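Local coordinates for proliferating cell nuclear antigen (Entamoeba histolytica, PDB 3P91), which forms a sliding clamp for DNA replication and probably raises the processivity of DNA polymerase delta during leading-strand elongation, at residues A14-R19 against L55-D60; S137-T142 against I165-N170; A219-L224 against C247-Y252; L230-S233 against P237-M240. All blocks are in the same frame, centred on the assembly; numbering follows the deposited sequence.

Contact 1 (A14-R19 against L55-D60); sequences AALFKR and LLIETD
Ile57 loses more surface than any other residue of this contact, because its two branches meet two different side chains of the helix. Its CG2 methyl lies 4.0 Å from Leu16 CD1, the side chains reaching toward each other tip to tip. The longer branch goes to Phe17: Ile57 CD1 stands 4.1 Å from Phe17 CD1, at the ring edge and near its plane, and the two side chains cross at about a right angle. The torsions of Ile57 account for this division of labour. CG1 is set beside the backbone N (chi1 -47°) and continues extended to CD1, while CG2 takes the position anti to that N.

No hydrogen bond crosses between 14-19 and 55-60. The backbones stay well apart, with the CA atoms of Phe17 and Ile57 separated by 8.9 Å, and methyl groups and a ring edge carry the whole interaction. The contact buries 104 Å² in total, and the same side chains also pack on other parts of the fold. Phe17 stacks on Phe11 and touches Leu80 and Leu84 of helix 77-84, Leu16 reaches Cys247 on the next strand, and Ile57 packs on Phe62. This is helix-on-sheet packing, in which helix 14-25 covers one face of the sheet containing strand 52-57, as in the PCNA-type sliding clamp, whose helices line the central channel in front of an outer layer of strands.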
loop_
_atom_site.group_PDB
_atom_site.type_symbol
_atom_site.label_atom_id
_atom_site.label_comp_id
_atom_site.label_asym_id
_atom_site.label_seq_id
_atom_site.Cartn_x
_atom_site.Cartn_y
_atom_site.Cartn_z
ATOM N N ALA A 14 -6.891 15.811 -19.527
ATOM C CA ALA A 14 -6.642 16.240 -18.155
ATOM C C ALA A 14 -5.395 15.579 -17.563
ATOM O O ALA A 14 -4.703 16.168 -16.730
ATOM C CB ALA A 14 -7.862 15.976 -17.280
ATOM N N ALA A 15 -5.115 14.357 -18.001
ATOM C CA ALA A 15 -3.935 13.625 -17.555
ATOM C C ALA A 15 -2.663 14.442 -17.749
ATOM O O ALA A 15 -1.778 14.436 -16.896
ATOM C CB ALA A 15 -3.828 12.307 -18.292
ATOM N N LEU A 16 -2.582 15.149 -18.870
ATOM C CA LEU A 16 -1.399 15.933 -19.212
ATOM C C LEU A 16 -0.993 16.916 -18.112
ATOM O O LEU A 16 0.166 16.960 -17.709
ATOM C CB LEU A 16 -1.621 16.672 -20.540
ATOM C CG LEU A 16 -0.457 17.338 -21.291
ATOM C CD1 LEU A 16 -0.193 18.751 -20.808
ATOM C CD2 LEU A 16 0.793 16.483 -21.190
ATOM N N PHE A 17 -1.944 17.701 -17.622
ATOM C CA PHE A 17 -1.625 18.726 -16.637
ATOM C C PHE A 17 -1.398 18.161 -15.235
ATOM O O PHE A 17 -0.622 18.705 -14.454
ATOM C CB PHE A 17 -2.716 19.788 -16.613
ATOM C CG PHE A 17 -2.333 21.033 -15.871
ATOM C CD1 PHE A 17 -1.214 21.758 -16.243
ATOM C CD2 PHE A 17 -3.104 21.493 -14.818
ATOM C CE1 PHE A 17 -0.864 22.914 -15.568
ATOM C CE2 PHE A 17 -2.761 22.646 -14.142
ATOM C CZ PHE A 17 -1.637 23.358 -14.518
ATOM N N LYS A 18 -2.085 17.071 -14.919
ATOM C CA LYS A 18 -1.855 16.360 -13.670
ATOM C C LYS A 18 -0.450 15.787 -13.634
ATOM O O LYS A 18 0.251 15.889 -12.631
ATOM C CB LYS A 18 -2.875 15.236 -13.508
ATOM C CG LYS A 18 -4.314 15.725 -13.449
ATOM C CD LYS A 18 -5.316 14.581 -13.366
ATOM C CE LYS A 18 -5.185 13.828 -12.062
ATOM N NZ LYS A 18 -6.345 12.930 -11.877
ATOM N N ARG A 19 -0.043 15.181 -14.739
ATOM C CA ARG A 19 1.297 14.620 -14.860
ATOM C C ARG A 19 2.374 15.696 -14.831
ATOM O O ARG A 19 3.424 15.524 -14.222
ATOM C CB ARG A 19 1.394 13.811 -16.142
ATOM C CG ARG A 19 0.514 12.610 -16.100
ATOM C CD ARG A 19 0.387 11.950 -17.443
ATOM N NE ARG A 19 -0.330 10.688 -17.289
ATOM C CZ ARG A 19 -0.794 9.956 -18.294
ATOM N NH1 ARG A 19 -0.621 10.365 -19.547
ATOM N NH2 ARG A 19 -1.437 8.819 -18.042
ATOM N N LEU A 55 9.671 24.076 -18.645
ATOM C CA LEU A 55 8.439 23.498 -19.170
ATOM C C LEU A 55 7.799 24.361 -20.237
ATOM O O LEU A 55 7.744 25.584 -20.126
ATOM C CB LEU A 55 7.415 23.264 -18.058
ATOM C CG LEU A 55 5.963 23.005 -18.499
ATOM C CD1 LEU A 55 5.761 21.580 -19.016
ATOM C CD2 LEU A 55 4.992 23.302 -17.365
ATOM N N LEU A 56 7.295 23.703 -21.268
ATOM C CA LEU A 56 6.482 24.375 -22.251
ATOM C C LEU A 56 5.280 23.525 -22.617
ATOM O O LEU A 56 5.421 22.483 -23.243
ATOM C CB LEU A 56 7.290 24.656 -23.502
ATOM C CG LEU A 56 6.432 25.260 -24.601
ATOM C CD1 LEU A 56 5.828 26.571 -24.114
ATOM C CD2 LEU A 56 7.251 25.461 -25.865
ATOM N N ILE A 57 4.095 23.959 -22.214
ATOM C CA ILE A 57 2.892 23.376 -22.768
ATOM C C ILE A 57 2.440 24.259 -23.918
ATOM O O ILE A 57 2.272 25.460 -23.758
ATOM C CB ILE A 57 1.771 23.258 -21.735
ATOM C CG1 ILE A 57 2.310 22.665 -20.439
ATOM C CG2 ILE A 57 0.655 22.395 -22.287
ATOM C CD1 ILE A 57 1.306 22.610 -19.339
ATOM N N GLU A 58 2.256 23.660 -25.082
ATOM C CA GLU A 58 1.881 24.415 -26.261
ATOM C C GLU A 58 0.377 24.519 -26.399
ATOM O O GLU A 58 -0.363 23.776 -25.747
ATOM C CB GLU A 58 2.442 23.739 -27.499
ATOM C CG GLU A 58 3.954 23.674 -27.542
ATOM C CD GLU A 58 4.453 23.501 -28.954
ATOM O OE1 GLU A 58 4.774 24.531 -29.595
ATOM O OE2 GLU A 58 4.491 22.339 -29.423
ATOM N N THR A 59 -0.075 25.421 -27.267
ATOM C CA THR A 59 -1.512 25.642 -27.444
ATOM C C THR A 59 -2.224 24.444 -28.091
ATOM O O THR A 59 -3.443 24.304 -27.972
ATOM C CB THR A 59 -1.835 26.989 -28.182
ATOM O OG1 THR A 59 -1.243 27.006 -29.487
ATOM C CG2 THR A 59 -1.331 28.188 -27.379
ATOM N N ASP A 60 -1.451 23.575 -28.744
ATOM C CA ASP A 60 -1.966 22.337 -29.337
ATOM C C ASP A 60 -2.399 21.302 -28.296
ATOM O O ASP A 60 -3.001 20.283 -28.633
ATOM C CB ASP A 60 -0.915 21.706 -30.251
ATOM C CG ASP A 60 -0.916 22.298 -31.644
ATOM O OD1 ASP A 60 0.175 22.621 -32.159
ATOM O OD2 ASP A 60 -2.007 22.432 -32.235
#

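Contact 2 (S137-T142 against I165-N170); sequences SDAIIT and IGCTKN
Cys167 packs against Ala139 and Ile141 where two beta sheets of the clamp's C-terminal domain face each other: strand 139-144 belongs to the long nine-stranded antiparallel sheet and strand 162-167 to a separate four-stranded one. The closest CA atoms, those of Ala139 and Cys167, are 7.0 Å apart, and no hydrogen bond links the two segments. The evidence therefore points to side-chain packing between sheets and not to strand pairing.

In the first shell, the thiol of Cys167 projects between two side chains from alternate positions of one strand. Its sulfur is turned anti to the backbone N (chi1 -161°), which carries it toward 137-142, where Ala139 CB lies 3.8 Å from SG and 4.1 Å from Cys167 CB. Ile140, between the two, points to the other face and meets Lys229 and Ser231.

A second shell closes round this group. Val206 of strand 206-211 touches both Ala139 and Cys167, and Val172 of strand 171-177 touches both Ile141 and Cys167. The backbone at Ala139 is positioned by a classic beta bulge, in which Asp138 and Ala139 together face Leu232 on the neighbouring strand. Beyond the bulge, Ile141 presents the end of its extended branch to the thiol, its CD1 lying 3.8 Å from Cys167 SG and its CG1 4.0 Å from the same sulfur.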
loop_
_atom_site.group_PDB
_atom_site.type_symbol
_atom_site.label_atom_id
_atom_site.label_comp_id
_atom_site.label_asym_id
_atom_site.label_seq_id
_atom_site.Cartn_x
_atom_site.Cartn_y
_atom_site.Cartn_z
ATOM N N SER A 137 26.237 18.678 -27.144
ATOM C CA SER A 137 26.414 17.407 -26.447
ATOM C C SER A 137 27.240 16.408 -27.244
ATOM O O SER A 137 27.275 16.458 -28.473
ATOM C CB SER A 137 25.055 16.817 -26.061
ATOM O OG SER A 137 24.205 16.706 -27.186
ATOM N N ASP A 138 27.912 15.510 -26.526
ATOM C CA ASP A 138 28.753 14.469 -27.123
ATOM C C ASP A 138 27.935 13.252 -27.534
ATOM O O ASP A 138 28.283 12.550 -28.479
ATOM C CB ASP A 138 29.845 14.040 -26.144
ATOM C CG ASP A 138 30.903 15.110 -25.931
ATOM O OD1 ASP A 138 31.423 15.209 -24.795
ATOM O OD2 ASP A 138 31.225 15.841 -26.897
ATOM N N ALA A 139 26.850 13.004 -26.809
ATOM C CA ALA A 139 25.961 11.892 -27.114
ATOM C C ALA A 139 24.551 12.177 -26.630
ATOM O O ALA A 139 24.355 12.839 -25.611
ATOM C CB ALA A 139 26.480 10.608 -26.493
ATOM N N ILE A 140 23.571 11.674 -27.373
ATOM C CA ILE A 140 22.170 11.836 -27.012
ATOM C C ILE A 140 21.521 10.472 -26.866
ATOM O O ILE A 140 21.395 9.723 -27.829
ATOM C CB ILE A 140 21.401 12.656 -28.060
ATOM C CG1 ILE A 140 21.964 14.072 -28.140
ATOM C CG2 ILE A 140 19.939 12.705 -27.710
ATOM C CD1 ILE A 140 21.436 14.855 -29.301
ATOM N N ILE A 141 21.100 10.162 -25.649
ATOM C CA ILE A 141 20.576 8.846 -25.350
ATOM C C ILE A 141 19.073 8.851 -25.192
ATOM O O ILE A 141 18.514 9.698 -24.510
ATOM C CB ILE A 141 21.185 8.319 -24.067
ATOM C CG1 ILE A 141 22.703 8.250 -24.214
ATOM C CG2 ILE A 141 20.607 6.968 -23.745
ATOM C CD1 ILE A 141 23.423 8.107 -22.919
ATOM N N THR A 142 18.425 7.888 -25.829
ATOM C CA THR A 142 16.986 7.730 -25.720
ATOM C C THR A 142 16.691 6.330 -25.216
ATOM O O THR A 142 17.281 5.358 -25.676
ATOM C CB THR A 142 16.288 7.947 -27.062
ATOM O OG1 THR A 142 16.497 9.298 -27.497
ATOM C CG2 THR A 142 14.804 7.670 -26.932
ATOM N N ILE A 165 27.423 8.367 -15.574
ATOM C CA ILE A 165 26.780 7.975 -16.808
ATOM C C ILE A 165 27.795 8.078 -17.919
ATOM O O ILE A 165 28.355 9.139 -18.160
ATOM C CB ILE A 165 25.603 8.897 -17.113
ATOM C CG1 ILE A 165 24.613 8.856 -15.955
ATOM C CG2 ILE A 165 24.925 8.490 -18.396
ATOM C CD1 ILE A 165 23.486 9.818 -16.105
ATOM N N GLY A 166 28.051 6.962 -18.581
ATOM C CA GLY A 166 29.034 6.932 -19.636
ATOM C C GLY A 166 28.392 6.445 -20.908
ATOM O O GLY A 166 27.457 5.654 -20.869
ATOM N N CYS A 167 28.895 6.925 -22.037
ATOM C CA CYS A 167 28.360 6.533 -23.328
ATOM C C CYS A 167 29.467 6.216 -24.319
ATOM O O CYS A 167 30.400 6.993 -24.490
ATOM C CB CYS A 167 27.480 7.643 -23.886
ATOM S SG CYS A 167 26.362 7.086 -25.177
ATOM N N THR A 168 29.354 5.060 -24.962
ATOM C CA THR A 168 30.218 4.721 -26.081
ATOM C C THR A 168 29.357 4.538 -27.321
ATOM O O THR A 168 28.169 4.832 -27.302
ATOM C CB THR A 168 31.046 3.455 -25.811
ATOM O OG1 THR A 168 30.200 2.297 -25.841
ATOM C CG2 THR A 168 31.719 3.557 -24.454
ATOM N N LYS A 169 29.951 4.061 -28.403
ATOM C CA LYS A 169 29.207 3.946 -29.643
ATOM C C LYS A 169 27.991 3.025 -29.507
ATOM O O LYS A 169 26.937 3.319 -30.063
ATOM C CB LYS A 169 30.117 3.507 -30.798
ATOM N N ASN A 170 28.126 1.931 -28.753
ATOM C CA ASN A 170 27.060 0.919 -28.666
ATOM C C ASN A 170 26.497 0.654 -27.276
ATOM O O ASN A 170 25.563 -0.127 -27.128
ATOM C CB ASN A 170 27.549 -0.415 -29.224
ATOM C CG ASN A 170 27.936 -0.332 -30.680
ATOM O OD1 ASN A 170 27.166 0.146 -31.520
ATOM N ND2 ASN A 170 29.139 -0.794 -30.992
#

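Contact 3 (A219-L224 against C247-Y252); sequences AKSAPL and CVLKFY
Leu224 and Leu249 have the nearest CA atoms of the two segments, 8.1 Å apart. Side chains make the contact; no hydrogen bond crosses between the segments. Segment 219-224 is compact: residues 222-224 form a 3-10 turn, and the bond from Leu224 N to Ser221 O, 2.9 Å long, brings the side chains of Ser221 and Leu224 round to the same partner. Opposite them, 247-252 is an extended strand in which Leu249 and Phe251, two residues apart, both point toward the turn.

The leucines cross at about a right angle. Leu224 CD1 comes within 3.4 Å of Leu249 CD2 and 3.7 Å of Leu249 CB, a tight fit for methyl groups. Ser221 packs beside them through its hydroxyl, with OG 3.5 Å from Leu249 CD2 and also 3.5 Å from Phe251 CZ. It meets the Phe251 ring at the edge, near the ring plane. Its OG is set beside the backbone N (chi1 -63°), and its hydrogen-bonding partner is Phe218 O, so a polar atom in an apolar setting is satisfied by the end of the preceding helix. Phe218 also stacks on the Phe251 ring, while Val20 and Ser23 of helix 14-25 close on Leu224.

Strand 247-253 lies between strands 52-57 and 238-244, joining the N-terminal and C-terminal parts of one continuous sheet. The turn that follows helix 212-218 is packed onto this junction, an arrangement consistent with the helix-over-sheet architecture of the PCNA clamp.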
loop_
_atom_site.group_PDB
_atom_site.type_symbol
_atom_site.label_atom_id
_atom_site.label_comp_id
_atom_site.label_asym_id
_atom_site.label_seq_id
_atom_site.Cartn_x
_atom_site.Cartn_y
_atom_site.Cartn_z
ATOM N N ALA A 219 13.917 11.876 -12.770
ATOM C CA ALA A 219 13.490 10.663 -13.453
ATOM C C ALA A 219 12.022 10.363 -13.223
ATOM O O ALA A 219 11.390 9.669 -14.018
ATOM C CB ALA A 219 14.337 9.487 -13.010
ATOM N N LYS A 220 11.482 10.891 -12.130
ATOM C CA LYS A 220 10.091 10.649 -11.770
ATOM C C LYS A 220 9.116 11.340 -12.709
ATOM O O LYS A 220 7.909 11.251 -12.518
ATOM C CB LYS A 220 9.821 11.105 -10.341
ATOM C CG LYS A 220 10.638 10.393 -9.300
ATOM C CD LYS A 220 10.404 11.014 -7.935
ATOM C CE LYS A 220 11.339 10.427 -6.892
ATOM N NZ LYS A 220 11.177 11.111 -5.581
ATOM N N SER A 221 9.640 12.030 -13.716
ATOM C CA SER A 221 8.804 12.698 -14.709
ATOM C C SER A 221 8.390 11.736 -15.820
ATOM O O SER A 221 7.737 12.129 -16.786
ATOM C CB SER A 221 9.539 13.899 -15.301
ATOM O OG SER A 221 9.811 14.860 -14.300
ATOM N N ALA A 222 8.776 10.473 -15.664
ATOM C CA ALA A 222 8.513 9.422 -16.646
ATOM C C ALA A 222 7.090 9.408 -17.212
ATOM O O ALA A 222 6.905 9.224 -18.408
ATOM C CB ALA A 222 8.874 8.049 -16.060
ATOM N N PRO A 223 6.080 9.595 -16.357
ATOM C CA PRO A 223 4.689 9.591 -16.830
ATOM C C PRO A 223 4.416 10.513 -18.026
ATOM O O PRO A 223 3.471 10.273 -18.774
ATOM C CB PRO A 223 3.915 10.080 -15.605
ATOM C CG PRO A 223 4.723 9.608 -14.456
ATOM C CD PRO A 223 6.157 9.755 -14.895
ATOM N N LEU A 224 5.239 11.535 -18.216
ATOM C CA LEU A 224 5.006 12.498 -19.287
ATOM C C LEU A 224 5.276 11.939 -20.669
ATOM O O LEU A 224 4.778 12.464 -21.664
ATOM C CB LEU A 224 5.854 13.750 -19.083
ATOM C CG LEU A 224 5.319 14.814 -18.131
ATOM C CD1 LEU A 224 6.351 15.902 -17.985
ATOM C CD2 LEU A 224 4.013 15.388 -18.638
ATOM N N CYS A 247 3.823 19.110 -25.712
ATOM C CA CYS A 247 4.321 19.496 -24.419
ATOM C C CYS A 247 5.716 18.924 -24.293
ATOM O O CYS A 247 6.024 17.892 -24.881
ATOM C CB CYS A 247 3.412 18.902 -23.354
ATOM S SG CYS A 247 4.047 18.999 -21.687
ATOM N N VAL A 248 6.571 19.600 -23.543
ATOM C CA VAL A 248 7.906 19.083 -23.321
ATOM C C VAL A 248 8.427 19.603 -22.002
ATOM O O VAL A 248 8.136 20.730 -21.610
ATOM C CB VAL A 248 8.872 19.450 -24.470
ATOM C CG1 VAL A 248 9.074 20.954 -24.545
ATOM C CG2 VAL A 248 10.212 18.705 -24.316
ATOM N N LEU A 249 9.173 18.756 -21.306
ATOM C CA LEU A 249 9.715 19.099 -20.008
ATOM C C LEU A 249 11.201 18.825 -20.053
ATOM O O LEU A 249 11.623 17.789 -20.552
ATOM C CB LEU A 249 9.054 18.250 -18.931
ATOM C CG LEU A 249 9.608 18.426 -17.519
ATOM C CD1 LEU A 249 9.394 19.855 -17.040
ATOM C CD2 LEU A 249 8.977 17.431 -16.552
ATOM N N LYS A 250 12.006 19.754 -19.558
ATOM C CA LYS A 250 13.448 19.560 -19.584
ATOM C C LYS A 250 14.108 19.982 -18.293
ATOM O O LYS A 250 13.684 20.946 -17.655
ATOM C CB LYS A 250 14.086 20.329 -20.733
ATOM C CG LYS A 250 13.738 19.815 -22.093
ATOM C CD LYS A 250 14.233 20.797 -23.106
ATOM C CE LYS A 250 13.932 20.366 -24.515
ATOM N NZ LYS A 250 14.396 21.437 -25.438
ATOM N N PHE A 251 15.151 19.246 -17.922
ATOM C CA PHE A 251 15.962 19.586 -16.771
ATOM C C PHE A 251 17.395 19.769 -17.213
ATOM O O PHE A 251 17.859 19.069 -18.111
ATOM C CB PHE A 251 15.912 18.473 -15.746
ATOM C CG PHE A 251 14.544 18.158 -15.279
ATOM C CD1 PHE A 251 14.026 18.783 -14.167
ATOM C CD2 PHE A 251 13.777 17.230 -15.943
ATOM C CE1 PHE A 251 12.760 18.488 -13.721
ATOM C CE2 PHE A 251 12.515 16.930 -15.504
ATOM C CZ PHE A 251 12.002 17.563 -14.391
ATOM N N TYR A 252 18.088 20.705 -16.571
ATOM C CA TYR A 252 19.485 20.983 -16.874
ATOM C C TYR A 252 20.313 20.820 -15.626
ATOM O O TYR A 252 20.074 21.499 -14.627
ATOM C CB TYR A 252 19.646 22.405 -17.395
ATOM C CG TYR A 252 18.936 22.662 -18.698
ATOM C CD1 TYR A 252 19.638 22.687 -19.889
ATOM C CD2 TYR A 252 17.559 22.876 -18.737
ATOM C CE1 TYR A 252 19.003 22.925 -21.083
ATOM C CE2 TYR A 252 16.908 23.112 -19.936
ATOM C CZ TYR A 252 17.643 23.137 -21.107
ATOM O OH TYR A 252 17.031 23.372 -22.317
#

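Contact 4 (L230-S233 against P237-M240); sequences LSLS and PLIM
Ser231 and Ile239 face each other as an antiparallel hydrogen-bonded pair, exchanging two backbone bonds. Ser231 N donates to Ile239 O at 2.8 Å (153° at the hydrogen), and Ile239 N donates to Ser231 O at 3.0 Å (163°). Both donors lie in the plane of the carbonyl they address, and the second uses a lone pair of Ser231 O. A CA-H...O contact adds to the first bond, Leu230 CA approaching Ile239 O to 3.0 Å.

Leu230 and Met240 form the adjoining non-hydrogen-bonded pair. This alternation is that of antiparallel strands; since 227-232 and 238-244 follow one another in the chain across a short turn, they form a beta hairpin, part of the clamp's long antiparallel sheet. Leu230 and Met240 share the face covered by Phe148 of helix 145-158, while Ser231 and Ile239 occupy the other.

Apolar contacts follow the same division of faces. Leu238, with CG anti to the backbone N (chi1 164°), places CD1 3.9 Å from Leu232 CD1, and Leu238 CD1 also meets Leu230 CB. On the other face, Ile239 CD1 touches Ser231 CB at 3.7 Å.

Water supplies the remaining polar links. Where the strands part toward the turn, one molecule donates to Ser231 O (2.8 Å) and to Pro237 O (2.7 Å) and accepts from Ser233 OG (2.7 Å), bridging both segments; the Ser231 carbonyl thus serves backbone and solvent at once. A second water bonds to Ser231 OG and reaches Ile239 O weakly.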
loop_
_atom_site.group_PDB
_atom_site.type_symbol
_atom_site.label_atom_id
_atom_site.label_comp_id
_atom_site.label_asym_id
_atom_site.label_seq_id
_atom_site.Cartn_x
_atom_site.Cartn_y
_atom_site.Cartn_z
ATOM N N LEU A 230 18.357 11.864 -22.714
ATOM C CA LEU A 230 19.463 12.454 -21.994
ATOM C C LEU A 230 20.505 12.939 -22.987
ATOM O O LEU A 230 21.088 12.147 -23.729
ATOM C CB LEU A 230 20.103 11.426 -21.073
ATOM C CG LEU A 230 19.264 10.651 -20.059
ATOM C CD1 LEU A 230 18.181 9.828 -20.734
ATOM C CD2 LEU A 230 20.178 9.740 -19.255
ATOM N N SER A 231 20.739 14.242 -22.996
ATOM C CA SER A 231 21.782 14.819 -23.820
ATOM C C SER A 231 23.021 15.013 -22.971
ATOM O O SER A 231 23.024 15.801 -22.030
ATOM C CB SER A 231 21.317 16.139 -24.403
ATOM O OG SER A 231 20.253 15.921 -25.303
ATOM N N LEU A 232 24.080 14.297 -23.330
ATOM C CA LEU A 232 25.242 14.117 -22.468
ATOM C C LEU A 232 26.505 14.849 -22.948
ATOM O O LEU A 232 26.911 14.715 -24.099
ATOM C CB LEU A 232 25.520 12.616 -22.340
ATOM C CG LEU A 232 26.504 12.095 -21.293
ATOM C CD1 LEU A 232 26.178 12.678 -19.935
ATOM C CD2 LEU A 232 26.447 10.578 -21.255
ATOM N N SER A 233 27.117 15.617 -22.047
ATOM C CA SER A 233 28.387 16.292 -22.305
ATOM C C SER A 233 29.320 16.108 -21.106
ATOM O O SER A 233 28.862 16.027 -19.967
ATOM C CB SER A 233 28.168 17.783 -22.536
ATOM O OG SER A 233 27.110 18.018 -23.440
ATOM N N PRO A 237 26.295 21.087 -18.702
ATOM C CA PRO A 237 25.123 20.429 -18.109
ATOM C C PRO A 237 24.420 19.415 -19.006
ATOM O O PRO A 237 24.245 19.623 -20.208
ATOM C CB PRO A 237 24.177 21.596 -17.760
ATOM C CG PRO A 237 24.784 22.809 -18.339
ATOM C CD PRO A 237 26.255 22.540 -18.503
ATOM N N LEU A 238 24.038 18.305 -18.391
ATOM C CA LEU A 238 23.214 17.302 -19.032
ATOM C C LEU A 238 21.801 17.837 -19.231
ATOM O O LEU A 238 21.347 18.702 -18.489
ATOM C CB LEU A 238 23.170 16.055 -18.147
ATOM C CG LEU A 238 22.092 15.004 -18.403
ATOM C CD1 LEU A 238 22.495 14.032 -19.487
ATOM C CD2 LEU A 238 21.782 14.292 -17.118
ATOM N N ILE A 239 21.110 17.316 -20.240
ATOM C CA ILE A 239 19.689 17.577 -20.408
ATOM C C ILE A 239 18.915 16.279 -20.265
ATOM O O ILE A 239 19.258 15.264 -20.871
ATOM C CB ILE A 239 19.362 18.140 -21.798
ATOM C CG1 ILE A 239 20.403 19.159 -22.227
ATOM C CG2 ILE A 239 17.978 18.771 -21.816
ATOM C CD1 ILE A 239 20.207 19.603 -23.633
ATOM N N MET A 240 17.867 16.311 -19.455
ATOM C CA MET A 240 16.942 15.195 -19.390
ATOM C C MET A 240 15.597 15.709 -19.870
ATOM O O MET A 240 14.971 16.521 -19.205
ATOM C CB MET A 240 16.846 14.654 -17.963
ATOM C CG MET A 240 16.159 13.306 -17.842
ATOM S SD MET A 240 16.036 12.759 -16.123
ATOM C CE MET A 240 17.762 12.564 -15.714
HETATM O O HOH W 1 17.843 15.606 -23.983
HETATM O O HOH W 2 24.576 18.113 -22.446
#

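How the contacts relate
All four contacts are buried and all reach the nine-stranded sheet, but they use it differently. Contact 4 lies within the sheet and adds backbone bonds and water to its side-chain packing; contacts 1, 2 and 3 lie against its surface, have no hydrogen bonds across their segments and depend on side-chain packing. Contact 3 is most central, about 3 Å from the chain's centre to its own, and contact 2 most peripheral, at about 21 Å. Neighbouring strands connect them: Leu56 N to Val248 O (3.1 Å) joins contact 1 to contact 3, Phe251 N to Met240 O (3.0 Å) joins contact 3 to contact 4, and Leu232 N to Ala139 O (2.7 Å) joins contact 4 to contact 2, all probable hydrogen bonds.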